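Local coordinates for protein UDP-N-acetylmuramate--L-alanine ligase (Thermotoga maritima, PDB 1J6U) that joins L-alanine to UDP-N-acetylmuramate at the cost of ATP, a cytoplasmic step of peptidoglycan biosynthesis, at residues R101-L109 with L170-F180. Sequence-based numbering, arbitrary orientation.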
loop_
_atom_site.group_PDB
_atom_site.type_symbol
_atom_site.label_atom_id
_atom_site.label_comp_id
_atom_site.label_asym_id
_atom_site.label_seq_id
_atom_site.Cartn_x
_atom_site.Cartn_y
_atom_site.Cartn_z
ATOM N N ARG A 101 -15.144 -4.576 -9.606
ATOM C CA ARG A 101 -14.098 -5.146 -8.765
ATOM C C ARG A 101 -14.512 -5.446 -7.312
ATOM O O ARG A 101 -14.566 -6.609 -6.909
ATOM C CB ARG A 101 -12.891 -4.202 -8.780
ATOM C CG ARG A 101 -11.593 -4.765 -8.169
ATOM C CD ARG A 101 -10.459 -3.710 -8.206
ATOM N NE ARG A 101 -10.909 -2.426 -7.647
ATOM C CZ ARG A 101 -10.347 -1.237 -7.906
ATOM N NH1 ARG A 101 -10.828 -0.112 -7.354
ATOM N NH2 ARG A 101 -9.298 -1.159 -8.721
ATOM N N LEU A 102 -14.849 -4.408 -6.548
ATOM C CA LEU A 102 -15.170 -4.581 -5.133
ATOM C C LEU A 102 -16.305 -5.517 -4.924
ATOM O O LEU A 102 -16.222 -6.453 -4.123
ATOM C CB LEU A 102 -15.516 -3.261 -4.459
ATOM C CG LEU A 102 -14.745 -2.912 -3.196
ATOM C CD1 LEU A 102 -15.637 -2.042 -2.346
ATOM C CD2 LEU A 102 -14.303 -4.178 -2.441
ATOM N N HIS A 103 -17.377 -5.244 -5.650
ATOM C CA HIS A 103 -18.571 -6.057 -5.572
ATOM C C HIS A 103 -18.258 -7.520 -5.891
ATOM O O HIS A 103 -18.746 -8.418 -5.224
ATOM C CB HIS A 103 -19.618 -5.530 -6.553
ATOM C CG HIS A 103 -20.901 -6.280 -6.492
ATOM N ND1 HIS A 103 -21.915 -5.941 -5.622
ATOM C CD2 HIS A 103 -21.295 -7.420 -7.108
ATOM C CE1 HIS A 103 -22.878 -6.843 -5.702
ATOM N NE2 HIS A 103 -22.526 -7.751 -6.595
ATOM N N TYR A 104 -17.446 -7.760 -6.915
ATOM C CA TYR A 104 -17.095 -9.125 -7.296
ATOM C C TYR A 104 -16.235 -9.765 -6.199
ATOM O O TYR A 104 -16.348 -10.957 -5.887
ATOM C CB TYR A 104 -16.315 -9.116 -8.595
ATOM C CG TYR A 104 -15.946 -10.494 -9.066
ATOM C CD1 TYR A 104 -16.917 -11.362 -9.581
ATOM C CD2 TYR A 104 -14.616 -10.931 -9.026
ATOM C CE1 TYR A 104 -16.568 -12.632 -10.061
ATOM C CE2 TYR A 104 -14.263 -12.194 -9.490
ATOM C CZ TYR A 104 -15.241 -13.032 -10.010
ATOM O OH TYR A 104 -14.873 -14.255 -10.493
ATOM N N PHE A 105 -15.352 -8.951 -5.638
ATOM C CA PHE A 105 -14.500 -9.396 -4.567
ATOM C C PHE A 105 -15.389 -9.845 -3.387
ATOM O O PHE A 105 -15.197 -10.928 -2.812
ATOM C CB PHE A 105 -13.588 -8.252 -4.134
ATOM C CG PHE A 105 -12.640 -8.641 -3.071
ATOM C CD1 PHE A 105 -11.776 -9.717 -3.265
ATOM C CD2 PHE A 105 -12.626 -7.966 -1.859
ATOM C CE1 PHE A 105 -10.900 -10.122 -2.262
ATOM C CE2 PHE A 105 -11.758 -8.359 -0.848
ATOM C CZ PHE A 105 -10.892 -9.442 -1.056
ATOM N N ARG A 106 -16.369 -9.020 -3.025
ATOM C CA ARG A 106 -17.230 -9.427 -1.942
ATOM C C ARG A 106 -17.891 -10.742 -2.256
ATOM O O ARG A 106 -17.994 -11.624 -1.401
ATOM C CB ARG A 106 -18.313 -8.427 -1.670
ATOM C CG ARG A 106 -18.833 -8.619 -0.278
ATOM C CD ARG A 106 -20.037 -7.797 0.003
ATOM N NE ARG A 106 -21.195 -8.388 -0.633
ATOM C CZ ARG A 106 -22.402 -7.867 -0.551
ATOM N NH1 ARG A 106 -22.577 -6.753 0.140
ATOM N NH2 ARG A 106 -23.420 -8.455 -1.156
ATOM N N ASP A 107 -18.352 -10.888 -3.483
ATOM C CA ASP A 107 -18.982 -12.134 -3.839
ATOM C C ASP A 107 -17.938 -13.219 -3.743
ATOM O O ASP A 107 -18.235 -14.340 -3.330
ATOM C CB ASP A 107 -19.546 -12.085 -5.256
ATOM C CG ASP A 107 -20.785 -11.236 -5.348
ATOM O OD1 ASP A 107 -21.278 -10.808 -4.270
ATOM O OD2 ASP A 107 -21.262 -11.004 -6.488
ATOM N N THR A 108 -16.705 -12.884 -4.111
ATOM C CA THR A 108 -15.655 -13.890 -4.078
ATOM C C THR A 108 -15.417 -14.364 -2.653
ATOM O O THR A 108 -15.183 -15.547 -2.416
ATOM C CB THR A 108 -14.357 -13.373 -4.733
ATOM O OG1 THR A 108 -14.306 -13.830 -6.101
ATOM C CG2 THR A 108 -13.128 -13.879 -3.965
ATOM N N LEU A 109 -15.499 -13.452 -1.698
ATOM C CA LEU A 109 -15.320 -13.855 -0.326
ATOM C C LEU A 109 -16.524 -14.687 0.075
ATOM O O LEU A 109 -16.357 -15.712 0.725
ATOM C CB LEU A 109 -15.174 -12.638 0.584
ATOM C CG LEU A 109 -13.892 -11.847 0.338
ATOM C CD1 LEU A 109 -13.814 -10.655 1.254
ATOM C CD2 LEU A 109 -12.733 -12.776 0.540
ATOM N N LEU A 170 -9.420 -3.324 2.526
ATOM C CA LEU A 170 -10.683 -2.784 2.065
ATOM C C LEU A 170 -10.432 -1.312 1.813
ATOM O O LEU A 170 -9.969 -0.589 2.696
ATOM C CB LEU A 170 -11.781 -2.906 3.128
ATOM C CG LEU A 170 -12.660 -4.135 3.049
ATOM C CD1 LEU A 170 -13.767 -3.998 4.059
ATOM C CD2 LEU A 170 -13.253 -4.241 1.673
ATOM N N ASP A 171 -10.739 -0.845 0.619
ATOM C CA ASP A 171 -10.525 0.569 0.353
ATOM C C ASP A 171 -11.729 1.401 0.788
ATOM O O ASP A 171 -12.820 1.274 0.235
ATOM C CB ASP A 171 -10.244 0.788 -1.131
ATOM C CG ASP A 171 -10.257 2.237 -1.491
ATOM O OD1 ASP A 171 -9.650 3.026 -0.731
ATOM O OD2 ASP A 171 -10.879 2.581 -2.526
ATOM N N GLU A 172 -11.534 2.260 1.774
ATOM C CA GLU A 172 -12.631 3.059 2.243
ATOM C C GLU A 172 -12.955 4.195 1.294
ATOM O O GLU A 172 -13.582 5.193 1.677
ATOM C CB GLU A 172 -12.361 3.592 3.665
ATOM C CG GLU A 172 -10.972 4.186 3.968
ATOM C CD GLU A 172 -10.634 5.418 3.154
ATOM O OE1 GLU A 172 -10.391 5.264 1.933
ATOM O OE2 GLU A 172 -10.613 6.535 3.733
ATOM N N SER A 173 -12.530 4.058 0.048
ATOM C CA SER A 173 -12.828 5.112 -0.909
ATOM C C SER A 173 -14.170 4.798 -1.474
ATOM O O SER A 173 -14.941 5.689 -1.780
ATOM C CB SER A 173 -11.799 5.165 -2.030
ATOM O OG SER A 173 -10.626 5.742 -1.517
ATOM N N GLU A 174 -14.445 3.517 -1.614
ATOM C CA GLU A 174 -15.724 3.115 -2.145
ATOM C C GLU A 174 -16.635 2.815 -0.974
ATOM O O GLU A 174 -16.350 1.928 -0.177
ATOM C CB GLU A 174 -15.567 1.881 -3.036
ATOM C CG GLU A 174 -14.148 1.736 -3.615
ATOM C CD GLU A 174 -14.053 0.740 -4.785
ATOM O OE1 GLU A 174 -12.956 0.140 -4.970
ATOM O OE2 GLU A 174 -15.065 0.574 -5.520
ATOM N N GLU A 175 -17.724 3.571 -0.878
ATOM C CA GLU A 175 -18.734 3.404 0.173
ATOM C C GLU A 175 -19.141 1.930 0.382
ATOM O O GLU A 175 -19.423 1.495 1.511
ATOM C CB GLU A 175 -19.968 4.233 -0.193
ATOM C CG GLU A 175 -21.023 4.382 0.895
ATOM C CD GLU A 175 -22.192 5.244 0.431
ATOM O OE1 GLU A 175 -22.580 6.190 1.163
ATOM O OE2 GLU A 175 -22.716 4.966 -0.676
ATOM N N PHE A 176 -19.159 1.170 -0.707
ATOM C CA PHE A 176 -19.529 -0.251 -0.672
ATOM C C PHE A 176 -18.649 -1.080 0.257
ATOM O O PHE A 176 -18.950 -2.240 0.492
ATOM C CB PHE A 176 -19.430 -0.856 -2.074
ATOM C CG PHE A 176 -20.032 -2.238 -2.196
ATOM C CD1 PHE A 176 -21.411 -2.415 -2.192
ATOM C CD2 PHE A 176 -19.216 -3.363 -2.342
ATOM C CE1 PHE A 176 -21.974 -3.697 -2.333
ATOM C CE2 PHE A 176 -19.756 -4.648 -2.486
ATOM C CZ PHE A 176 -21.147 -4.820 -2.481
ATOM N N PHE A 177 -17.557 -0.511 0.774
ATOM C CA PHE A 177 -16.700 -1.311 1.644
ATOM C C PHE A 177 -17.497 -1.667 2.869
ATOM O O PHE A 177 -17.312 -2.738 3.445
ATOM C CB PHE A 177 -15.403 -0.569 2.009
ATOM C CG PHE A 177 -15.515 0.353 3.185
ATOM C CD1 PHE A 177 -15.131 -0.081 4.468
ATOM C CD2 PHE A 177 -15.941 1.664 3.019
ATOM C CE1 PHE A 177 -15.167 0.782 5.570
ATOM C CE2 PHE A 177 -15.984 2.539 4.110
ATOM C CZ PHE A 177 -15.596 2.103 5.395
ATOM N N SER A 178 -18.411 -0.769 3.221
ATOM C CA SER A 178 -19.311 -0.921 4.373
ATOM C C SER A 178 -20.254 -2.135 4.263
ATOM O O SER A 178 -20.935 -2.474 5.220
ATOM C CB SER A 178 -20.171 0.322 4.513
ATOM O OG SER A 178 -21.037 0.356 3.401
ATOM N N GLU A 179 -20.282 -2.764 3.094
ATOM C CA GLU A 179 -21.112 -3.922 2.831
ATOM C C GLU A 179 -20.394 -5.215 3.181
ATOM O O GLU A 179 -20.972 -6.300 3.116
ATOM C CB GLU A 179 -21.513 -3.959 1.349
ATOM C CG GLU A 179 -22.426 -2.830 0.933
ATOM C CD GLU A 179 -23.695 -2.798 1.764
ATOM O OE1 GLU A 179 -23.907 -1.805 2.504
ATOM O OE2 GLU A 179 -24.475 -3.776 1.677
ATOM N N PHE A 180 -19.123 -5.107 3.525
ATOM C CA PHE A 180 -18.362 -6.283 3.912
ATOM C C PHE A 180 -18.649 -6.558 5.387
ATOM O O PHE A 180 -19.049 -5.668 6.140
ATOM C CB PHE A 180 -16.842 -6.044 3.728
ATOM C CG PHE A 180 -16.397 -6.117 2.312
ATOM C CD1 PHE A 180 -16.781 -5.143 1.392
ATOM C CD2 PHE A 180 -15.664 -7.207 1.861
ATOM C CE1 PHE A 180 -16.439 -5.279 0.034
ATOM C CE2 PHE A 180 -15.319 -7.341 0.507
ATOM C CZ PHE A 180 -15.708 -6.382 -0.400
HETATM O O HOH W 1 -15.299 -2.021 -7.636
#
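Leu102 and Arg106, one turn apart on helix 101-112, face Phe176 and Phe180 of the loop and short 3-10 turn in 170-180, with CA atoms 7.6 Å apart for Leu102 and Phe176. The pairing joins two domains of the Mur ligase fold: the helix follows the last strand of the N-terminal Rossmann-like sheet, and 170-180 runs on from the end of strand 166-170 of the central ATP-binding domain, where Leu170 lies near Lys125, a predicted ATP-site residue. Phe180 is the centre of the apolar part. Arg106 CG stands over one face of its ring, 3.9 Å from the centroid and 13° off the normal, a CH-pi contact, while Leu170 CD2 covers the opposite face and Leu109 CD1 meets the edge. Leu102 splits its branches: CD2 packs on Phe180 CZ, and CD1 lies in the ring plane of Phe176, 3.8 Å from CD2 of that ring. Because the Arg106 chain bends at chi3 (76°), its guanidinium leaves Phe180 and passes Phe176, whose CZ sits over one guanidinium face near the rim, the guanidinium turned somewhat against the ring. NH1 of Arg106 gives a weak bond to Glu179 O and a long salt bridge to the carboxylate of Glu179, which pairs elsewhere with Lys211. At the first residue of the helix, Arg101 NH1 donates to Glu174 OE1 over 3.2 Å at 162°; the oxygen lies in the guanidinium plane, but the donor approaches from above the carboxylate plane. An alanine in place of Glu174 removes the carboxylate, which would probably leave Arg101 NH1 without this partner and the CG of Leu102 without the carboxylate packed against it. The second carboxylate oxygen, Glu174 OE2, accepts a weak bond from a water that itself accepts from Leu102 N at 2.7 Å.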